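Local coordinates for dihydropteridine reductase (Caenorhabditis elegans, PDB 1OOE), which probably catalyses the NAD(P)H-dependent reduction of quinonoid dihydrobiopterin to tetrahydrobiopterin, working as a homodimer of the short-chain dehydrogenase/reductase family, at residues S66-G70 / S71-G75; K113-T116 / T117-P121; A130-M134 / G135-S139; H151-T154 / S155-A159. All coordinates share one frame; numbering follows the deposited sequence.

How the contacts relate
From the N terminus, contact 1 comes first: it turns the chain out of helix 53-68 and into strand 73-78. Contact 2 does the same at the end of helix 93-118, leading into strand 119-120, and the two exits touch, with a probable hydrogen bond from Val-73 N to His-118 O and a salt bridge between Asp-74 and Lys-120. Contact 3 closes a tight turn in the loop after strand 123-128, and contact 4 lies near the end of helix 141-158, its His-151 reaching back to Ala-130. All four are local and follow in series, so none nests within or crosses another. Contacts 2, 3 and 4 also touch the second subunit.

Contact 1: S66-G70 / S71-G75; sequences SSLQG and SQVDG
The carbonyl oxygen of Leu-68 is held twice, by the backbone N-H of Ser-71 and by a water. Ser-71 N donates to Leu-68 O over 2.9 Å with an N-H...O angle of 162°, approaching from above the carbonyl plane, well off either lone pair. This bond closes a type II' beta turn from Leu-68 to Ser-71, with Gln-69, at positive phi, as the first residue beyond the helix. The water donates to the same oxygen at 3.0 Å and also lies 2.8 Å from Ser-71 OG, linking the serine hydroxyl to the helix end. Ser-71 OG stands beside its own backbone N (chi1 -67°), which keeps it on the flank where this water sits. Gln-69 folds back over the last turn: its NE2 bonds Ser-66 O at 2.8 Å, nearly straight and with the acceptor in the amide plane, but tilted from the carbonyl plane of Ser-66. Beyond the turn, both methyls of Leu-68 face one branch of Val-73, CD1 and CD2 each 4.0 Å from Val-73 CG1, the side chains crossing at about a right angle. This link joins helix 53-68 to strand 73-78 of the Rossmann-type sheet, where Leu-68 also packs on Leu-31 of strand 28-34 and Lys-5 of strand 4-9, while Val-73 rests on Ile-7 and Leu-119.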
loop_
_atom_site.group_PDB
_atom_site.type_symbol
_atom_site.label_atom_id
_atom_site.label_comp_id
_atom_site.label_asym_id
_atom_site.label_seq_id
_atom_site.Cartn_x
_atom_site.Cartn_y
_atom_site.Cartn_z
ATOM N N SER A 66 8.273 6.348 27.691
ATOM C CA SER A 66 9.180 6.440 28.832
ATOM C C SER A 66 9.934 7.768 28.807
ATOM O O SER A 66 10.215 8.357 29.851
ATOM C CB SER A 66 10.182 5.282 28.809
ATOM O OG SER A 66 11.069 5.350 29.915
ATOM N N SER A 67 10.255 8.242 27.608
ATOM C CA SER A 67 10.977 9.495 27.455
ATOM C C SER A 67 10.105 10.736 27.650
ATOM O O SER A 67 10.527 11.701 28.288
ATOM C CB SER A 67 11.638 9.549 26.076
ATOM O OG SER A 67 12.270 10.798 25.863
ATOM N N LEU A 68 8.890 10.708 27.114
ATOM C CA LEU A 68 7.989 11.855 27.209
ATOM C C LEU A 68 7.265 12.051 28.539
ATOM O O LEU A 68 7.050 13.185 28.967
ATOM C CB LEU A 68 6.951 11.792 26.083
ATOM C CG LEU A 68 7.490 11.977 24.661
ATOM C CD1 LEU A 68 6.353 11.802 23.674
ATOM C CD2 LEU A 68 8.121 13.355 24.507
ATOM N N GLN A 69 6.896 10.956 29.194
ATOM C CA GLN A 69 6.167 11.041 30.456
ATOM C C GLN A 69 4.922 11.920 30.263
ATOM O O GLN A 69 4.053 11.594 29.453
ATOM C CB GLN A 69 7.066 11.606 31.565
ATOM C CG GLN A 69 8.229 10.693 31.972
ATOM C CD GLN A 69 7.769 9.349 32.517
ATOM O OE1 GLN A 69 6.946 9.283 33.436
ATOM N NE2 GLN A 69 8.306 8.268 31.960
ATOM N N GLY A 70 4.839 13.037 30.983
ATOM C CA GLY A 70 3.676 13.901 30.858
ATOM C C GLY A 70 3.714 14.968 29.777
ATOM O O GLY A 70 2.853 15.850 29.742
ATOM N N SER A 71 4.699 14.896 28.887
ATOM C CA SER A 71 4.815 15.882 27.817
ATOM C C SER A 71 4.265 15.370 26.495
ATOM O O SER A 71 4.247 14.165 26.243
ATOM C CB SER A 71 6.279 16.279 27.608
ATOM O OG SER A 71 6.796 16.990 28.719
ATOM N N GLN A 72 3.805 16.300 25.665
ATOM C CA GLN A 72 3.304 15.977 24.334
ATOM C C GLN A 72 4.301 16.623 23.390
ATOM O O GLN A 72 5.182 17.349 23.834
ATOM C CB GLN A 72 1.918 16.576 24.103
ATOM C CG GLN A 72 0.794 15.860 24.827
ATOM C CD GLN A 72 -0.530 16.583 24.674
ATOM O OE1 GLN A 72 -0.634 17.772 24.974
ATOM N NE2 GLN A 72 -1.548 15.870 24.208
ATOM N N VAL A 73 4.173 16.362 22.095
ATOM C CA VAL A 73 5.086 16.957 21.124
ATOM C C VAL A 73 4.343 17.898 20.179
ATOM O O VAL A 73 3.139 17.755 19.963
ATOM C CB VAL A 73 5.816 15.874 20.292
ATOM C CG1 VAL A 73 6.650 14.983 21.216
ATOM C CG2 VAL A 73 4.813 15.049 19.507
ATOM N N ASP A 74 5.069 18.859 19.617
ATOM C CA ASP A 74 4.487 19.836 18.698
ATOM C C ASP A 74 4.452 19.295 17.274
ATOM O O ASP A 74 3.703 19.783 16.430
ATOM C CB ASP A 74 5.288 21.138 18.730
ATOM C CG ASP A 74 5.297 21.776 20.105
ATOM O OD1 ASP A 74 6.048 21.298 20.980
ATOM O OD2 ASP A 74 4.544 22.748 20.315
ATOM N N GLY A 75 5.268 18.279 17.015
ATOM C CA GLY A 75 5.301 17.688 15.690
ATOM C C GLY A 75 5.997 16.343 15.647
ATOM O O GLY A 75 6.849 16.035 16.484
HETATM O O HOH W 1 7.772 15.461 30.832
#

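Contact 2: K113-T116 / T117-P121; sequences KLAT and THLKP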
loop_
_atom_site.group_PDB
_atom_site.type_symbol
_atom_site.label_atom_id
_atom_site.label_comp_id
_atom_site.label_asym_id
_atom_site.label_seq_id
_atom_site.Cartn_x
_atom_site.Cartn_y
_atom_site.Cartn_z
ATOM N N LYS A 113 0.761 6.360 14.632
ATOM C CA LYS A 113 0.351 5.845 15.938
ATOM C C LYS A 113 0.926 6.731 17.043
ATOM O O LYS A 113 0.248 7.028 18.031
ATOM C CB LYS A 113 0.844 4.402 16.124
ATOM C CG LYS A 113 0.359 3.737 17.418
ATOM C CD LYS A 113 -1.159 3.605 17.445
ATOM C CE LYS A 113 -1.645 3.034 18.771
ATOM N NZ LYS A 113 -3.106 2.756 18.745
ATOM N N LEU A 114 2.179 7.148 16.880
ATOM C CA LEU A 114 2.820 8.011 17.868
ATOM C C LEU A 114 2.075 9.337 17.975
ATOM O O LEU A 114 1.883 9.864 19.071
ATOM C CB LEU A 114 4.283 8.266 17.486
ATOM C CG LEU A 114 5.244 7.094 17.704
ATOM C CD1 LEU A 114 6.575 7.365 17.005
ATOM C CD2 LEU A 114 5.450 6.886 19.192
ATOM N N ALA A 115 1.639 9.864 16.834
ATOM C CA ALA A 115 0.923 11.136 16.802
ATOM C C ALA A 115 -0.421 11.081 17.522
ATOM O O ALA A 115 -0.775 12.001 18.259
ATOM C CB ALA A 115 0.719 11.579 15.356
ATOM N N THR A 116 -1.179 10.012 17.305
ATOM C CA THR A 116 -2.478 9.886 17.952
ATOM C C THR A 116 -2.302 9.811 19.462
ATOM O O THR A 116 -3.199 10.172 20.223
ATOM C CB THR A 116 -3.238 8.630 17.466
ATOM O OG1 THR A 116 -2.481 7.455 17.781
ATOM C CG2 THR A 116 -3.464 8.695 15.965
ATOM N N THR A 117 -1.121 9.370 19.883
ATOM C CA THR A 117 -0.807 9.222 21.296
ATOM C C THR A 117 -0.151 10.444 21.939
ATOM O O THR A 117 -0.541 10.874 23.026
ATOM C CB THR A 117 0.163 8.033 21.535
ATOM O OG1 THR A 117 -0.358 6.837 20.939
ATOM C CG2 THR A 117 0.360 7.810 23.024
ATOM N N HIS A 118 0.836 11.007 21.251
ATOM C CA HIS A 118 1.615 12.108 21.799
ATOM C C HIS A 118 1.532 13.505 21.190
ATOM O O HIS A 118 2.059 14.448 21.772
ATOM C CB HIS A 118 3.081 11.678 21.812
ATOM C CG HIS A 118 3.319 10.379 22.515
ATOM N ND1 HIS A 118 3.219 10.247 23.882
ATOM C CD2 HIS A 118 3.633 9.150 22.041
ATOM C CE1 HIS A 118 3.462 8.994 24.222
ATOM N NE2 HIS A 118 3.717 8.307 23.122
ATOM N N LEU A 119 0.894 13.651 20.037
ATOM C CA LEU A 119 0.815 14.964 19.401
ATOM C C LEU A 119 -0.185 15.901 20.081
ATOM O O LEU A 119 -1.321 15.516 20.355
ATOM C CB LEU A 119 0.452 14.805 17.922
ATOM C CG LEU A 119 0.547 16.033 17.010
ATOM C CD1 LEU A 119 2.003 16.488 16.854
ATOM C CD2 LEU A 119 -0.031 15.674 15.646
ATOM N N LYS A 120 0.247 17.129 20.355
ATOM C CA LYS A 120 -0.619 18.121 20.994
ATOM C C LYS A 120 -1.747 18.518 20.049
ATOM O O LYS A 120 -1.609 18.426 18.824
ATOM C CB LYS A 120 0.174 19.383 21.347
ATOM C CG LYS A 120 0.680 20.117 20.094
ATOM C CD LYS A 120 0.944 21.599 20.332
ATOM C CE LYS A 120 1.584 22.256 19.119
ATOM N NZ LYS A 120 1.923 23.681 19.381
ATOM N N PRO A 121 -2.894 18.944 20.601
ATOM C CA PRO A 121 -3.979 19.346 19.708
ATOM C C PRO A 121 -3.440 20.508 18.879
ATOM O O PRO A 121 -2.739 21.376 19.404
ATOM C CB PRO A 121 -5.074 19.774 20.679
ATOM C CG PRO A 121 -4.869 18.820 21.818
ATOM C CD PRO A 121 -3.365 18.864 21.997
HETATM O O HOH W 2 -2.296 12.993 20.773
#
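The last turn of helix 93-118, in the Rossmann-type fold of the short-chain dehydrogenases, runs here straight into the short strand 119-120. Two threonine hydroxyls fold back onto the carbonyl oxygen of Lys-113, reaching it from opposite faces of its plane: Thr-117 OG1 donates at 3.0 Å and Thr-116 OG1 at 2.8 Å. Thr-116 OG1 can do so because it lies between its own backbone N and carbonyl carbon (chi1 61°), turned back along the helix, while Thr-117 reaches the oxygen with OG1 beside its backbone N. A valine in place of Thr-116 would probably leave Lys-113 O without one of its two hydroxyl donors, weakening the grip on that carbonyl as the helix ends. The amine of Lys-113 points elsewhere, bonding Ser-90 O of the second subunit, and Thr-116 packs on Ala-88 of that subunit.

His-118 N bonds Leu-114 O at 2.7 Å, almost in line with the carbonyl. The imidazole of His-118 lies against Leu-114, its CD2 atom 4.1 Å from Leu-114 CD2, and Thr-117 CG2 sits above one ring face, offset toward the rim; this ring also packs on Leu-68 of helix 53-68. Leu-119 is the first residue to leave helical geometry, yet its N still bonds Ala-115 O. A water lies close to both Ala-115 O and Leu-119 O across this exit. On the apolar side, Ala-115 CB meets Leu-119 CB at 4.1 Å.

Contact 3: A130-M134 / G135-S139; sequences AAAAM and GPTPS
Hydrogen bonding across this turn gathers on Ala-132 O. Gly-135 N reaches that oxygen only weakly, at 3.4 Å, although the N-H...O angle is a fair 158°. A water does more: it donates to Ala-132 O at 2.7 Å and to Pro-136 O, also at 2.7 Å, bridging the short 3-10 segment 131-134 to the extended chain beyond it. The 3-10 turn itself is made by Ala-133 N bonding Ala-130 O at 2.9 Å and by a longer bond from Met-134 N to Ala-131 O.

The packing is carried by Thr-137. Its methyl CG2, beside its own backbone N, comes within 3.2 Å of Ala-132 O and 4.3 Å of Ala-132 CB. With chi1 at 61°, the hydroxyl is turned away from this meeting, and OG1 bonds Met-140 O, just ahead of helix 141-158. Met-134 leaves in another direction; bent at chi2 and chi3, its chain brings the sulfur against His-151.

On the outgoing limb of the loop, Pro-136 and Thr-137 pack on Ser-155 and His-152 of the second subunit, respectively. Ala-130 and Ala-133 pack inward on helix 141-158. The turn lies in the loop between strand 123-128 and that helix in this Rossmann-type fold, beside Tyr-143 and Lys-147, which fit the YxxxK pattern characteristic of short-chain dehydrogenases.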
loop_
_atom_site.group_PDB
_atom_site.type_symbol
_atom_site.label_atom_id
_atom_site.label_comp_id
_atom_site.label_asym_id
_atom_site.label_seq_id
_atom_site.Cartn_x
_atom_site.Cartn_y
_atom_site.Cartn_z
ATOM N N ALA A 130 5.789 10.110 -2.382
ATOM C CA ALA A 130 6.650 9.973 -3.555
ATOM C C ALA A 130 5.952 10.507 -4.805
ATOM O O ALA A 130 4.904 10.005 -5.208
ATOM C CB ALA A 130 7.031 8.509 -3.752
ATOM N N ALA A 131 6.542 11.526 -5.425
ATOM C CA ALA A 131 5.955 12.112 -6.624
ATOM C C ALA A 131 5.704 11.055 -7.706
ATOM O O ALA A 131 4.697 11.104 -8.406
ATOM C CB ALA A 131 6.873 13.224 -7.169
ATOM N N ALA A 132 6.611 10.092 -7.827
ATOM C CA ALA A 132 6.463 9.048 -8.838
ATOM C C ALA A 132 5.229 8.174 -8.632
ATOM O O ALA A 132 4.686 7.631 -9.591
ATOM C CB ALA A 132 7.714 8.173 -8.876
ATOM N N ALA A 133 4.782 8.044 -7.386
ATOM C CA ALA A 133 3.620 7.209 -7.085
ATOM C C ALA A 133 2.284 7.821 -7.498
ATOM O O ALA A 133 1.238 7.186 -7.349
ATOM C CB ALA A 133 3.599 6.859 -5.595
ATOM N N MET A 134 2.313 9.050 -8.012
ATOM C CA MET A 134 1.087 9.707 -8.457
ATOM C C MET A 134 0.648 9.136 -9.806
ATOM O O MET A 134 -0.402 9.505 -10.339
ATOM C CB MET A 134 1.303 11.213 -8.588
ATOM C CG MET A 134 1.679 11.917 -7.292
ATOM S SD MET A 134 0.446 11.721 -5.983
ATOM C CE MET A 134 -0.950 12.588 -6.686
ATOM N N GLY A 135 1.470 8.247 -10.356
ATOM C CA GLY A 135 1.161 7.616 -11.626
ATOM C C GLY A 135 1.725 6.210 -11.667
ATOM O O GLY A 135 2.323 5.763 -10.690
ATOM N N PRO A 136 1.554 5.481 -12.782
ATOM C CA PRO A 136 2.085 4.114 -12.871
ATOM C C PRO A 136 3.609 4.081 -12.716
ATOM O O PRO A 136 4.303 5.003 -13.151
ATOM C CB PRO A 136 1.646 3.660 -14.267
ATOM C CG PRO A 136 0.406 4.469 -14.535
ATOM C CD PRO A 136 0.786 5.833 -13.988
ATOM N N THR A 137 4.128 3.024 -12.093
ATOM C CA THR A 137 5.575 2.874 -11.912
ATOM C C THR A 137 6.006 1.449 -12.264
ATOM O O THR A 137 6.529 0.719 -11.423
ATOM C CB THR A 137 6.016 3.170 -10.456
ATOM O OG1 THR A 137 5.384 2.246 -9.560
ATOM C CG2 THR A 137 5.660 4.597 -10.067
ATOM N N PRO A 138 5.814 1.043 -13.530
ATOM C CA PRO A 138 6.179 -0.303 -13.985
ATOM C C PRO A 138 7.626 -0.750 -13.748
ATOM O O PRO A 138 7.890 -1.950 -13.645
ATOM C CB PRO A 138 5.818 -0.274 -15.471
ATOM C CG PRO A 138 6.015 1.169 -15.839
ATOM C CD PRO A 138 5.387 1.882 -14.662
ATOM N N SER A 139 8.559 0.197 -13.666
ATOM C CA SER A 139 9.964 -0.154 -13.456
ATOM C C SER A 139 10.351 -0.290 -11.983
ATOM O O SER A 139 11.449 -0.742 -11.670
ATOM C CB SER A 139 10.881 0.876 -14.122
ATOM O OG SER A 139 10.910 2.090 -13.393
HETATM O O HOH W 3 4.735 7.520 -12.319
#

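Contact 4: H151-T154 / S155-A159; sequences HHLT and SSLAA
His-152 sends its side chain out from the helix and then along it toward Ser-155 and Ser-156. CB starts away from the next turn, but CG lies opposite the backbone N (chi1 -170°), and the ring leans over Ser-155, with Ser-156 off to one side. From CG the ring spreads out above Ser-155 OG, which lies 4.0 Å below one face and under its centre. On the ND1 side a water stands 2.7 Å from ND1 and equally 2.7 Å from Ser-156 OG, bridging the two side chains. CE1 comes next, 3.4 Å from Ser-156 OG, and at the tip NE2 bonds Gly-135 O of the second subunit.

All this lies on helix 141-158, one of the helices flanking the Rossmann-type sheet of this short-chain dehydrogenase, on a face turned to the other subunit, where Ser-156 OG also bonds Thr-137 N of that chain. Replacing His-152 with an alanine would probably leave Gly-135 O of the second subunit without this partner, and the bridging water with Ser-156 alone of the pair. The histidine's own carbonyl oxygen takes two donors: Ser-155 OG at 2.7 Å, in the carbonyl plane on a lone pair, and Ser-156 N at 3.0 Å. Round the helix, Leu-153 and Leu-157 pack at a slant, Leu-153 CD1 3.7 Å from Leu-157 CD1, the latter side chain packing also on Leu-125 and Ala-112.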
loop_
_atom_site.group_PDB
_atom_site.type_symbol
_atom_site.label_atom_id
_atom_site.label_comp_id
_atom_site.label_asym_id
_atom_site.label_seq_id
_atom_site.Cartn_x
_atom_site.Cartn_y
_atom_site.Cartn_z
ATOM N N HIS A 151 0.283 7.444 0.660
ATOM C CA HIS A 151 -0.575 8.526 0.185
ATOM C C HIS A 151 -2.012 8.288 0.666
ATOM O O HIS A 151 -2.696 9.228 1.071
ATOM C CB HIS A 151 -0.548 8.616 -1.344
ATOM C CG HIS A 151 0.758 9.092 -1.905
ATOM N ND1 HIS A 151 0.945 9.334 -3.250
ATOM C CD2 HIS A 151 1.941 9.364 -1.306
ATOM C CE1 HIS A 151 2.187 9.735 -3.455
ATOM N NE2 HIS A 151 2.814 9.763 -2.291
ATOM N N HIS A 152 -2.472 7.039 0.635
ATOM C CA HIS A 152 -3.832 6.757 1.083
ATOM C C HIS A 152 -3.954 6.962 2.592
ATOM O O HIS A 152 -4.953 7.506 3.075
ATOM C CB HIS A 152 -4.265 5.333 0.716
ATOM C CG HIS A 152 -5.722 5.090 0.952
ATOM N ND1 HIS A 152 -6.219 4.657 2.164
ATOM C CD2 HIS A 152 -6.800 5.347 0.174
ATOM C CE1 HIS A 152 -7.540 4.666 2.123
ATOM N NE2 HIS A 152 -7.918 5.084 0.928
ATOM N N LEU A 153 -2.926 6.534 3.321
ATOM C CA LEU A 153 -2.889 6.679 4.774
ATOM C C LEU A 153 -3.064 8.152 5.113
ATOM O O LEU A 153 -3.773 8.514 6.055
ATOM C CB LEU A 153 -1.545 6.178 5.313
ATOM C CG LEU A 153 -1.181 6.521 6.764
ATOM C CD1 LEU A 153 -2.197 5.928 7.720
ATOM C CD2 LEU A 153 0.200 5.988 7.076
ATOM N N THR A 154 -2.405 9.000 4.333
ATOM C CA THR A 154 -2.493 10.438 4.528
ATOM C C THR A 154 -3.940 10.918 4.442
ATOM O O THR A 154 -4.395 11.704 5.282
ATOM C CB THR A 154 -1.636 11.167 3.475
ATOM O OG1 THR A 154 -0.264 10.803 3.664
ATOM C CG2 THR A 154 -1.779 12.679 3.611
ATOM N N SER A 155 -4.675 10.436 3.441
ATOM C CA SER A 155 -6.062 10.860 3.281
ATOM C C SER A 155 -6.943 10.367 4.422
ATOM O O SER A 155 -7.829 11.089 4.871
ATOM C CB SER A 155 -6.637 10.399 1.931
ATOM O OG SER A 155 -6.894 9.004 1.891
ATOM N N SER A 156 -6.695 9.151 4.903
ATOM C CA SER A 156 -7.487 8.611 6.008
ATOM C C SER A 156 -7.229 9.366 7.314
ATOM O O SER A 156 -8.155 9.628 8.076
ATOM C CB SER A 156 -7.186 7.124 6.207
ATOM O OG SER A 156 -7.648 6.362 5.103
ATOM N N LEU A 157 -5.973 9.715 7.572
ATOM C CA LEU A 157 -5.622 10.438 8.794
ATOM C C LEU A 157 -6.195 11.855 8.844
ATOM O O LEU A 157 -6.547 12.354 9.920
ATOM C CB LEU A 157 -4.098 10.500 8.950
ATOM C CG LEU A 157 -3.377 9.164 9.152
ATOM C CD1 LEU A 157 -1.878 9.383 9.077
ATOM C CD2 LEU A 157 -3.763 8.555 10.496
ATOM N N ALA A 158 -6.297 12.502 7.687
ATOM C CA ALA A 158 -6.823 13.862 7.630
ATOM C C ALA A 158 -8.330 13.897 7.851
ATOM O O ALA A 158 -8.885 14.935 8.216
ATOM C CB ALA A 158 -6.478 14.500 6.287
ATOM N N ALA A 159 -8.983 12.759 7.631
ATOM C CA ALA A 159 -10.427 12.652 7.793
ATOM C C ALA A 159 -10.857 12.655 9.255
ATOM O O ALA A 159 -10.054 12.430 10.161
ATOM C CB ALA A 159 -10.938 11.396 7.101
HETATM O O HOH W 4 -5.723 4.467 4.855
#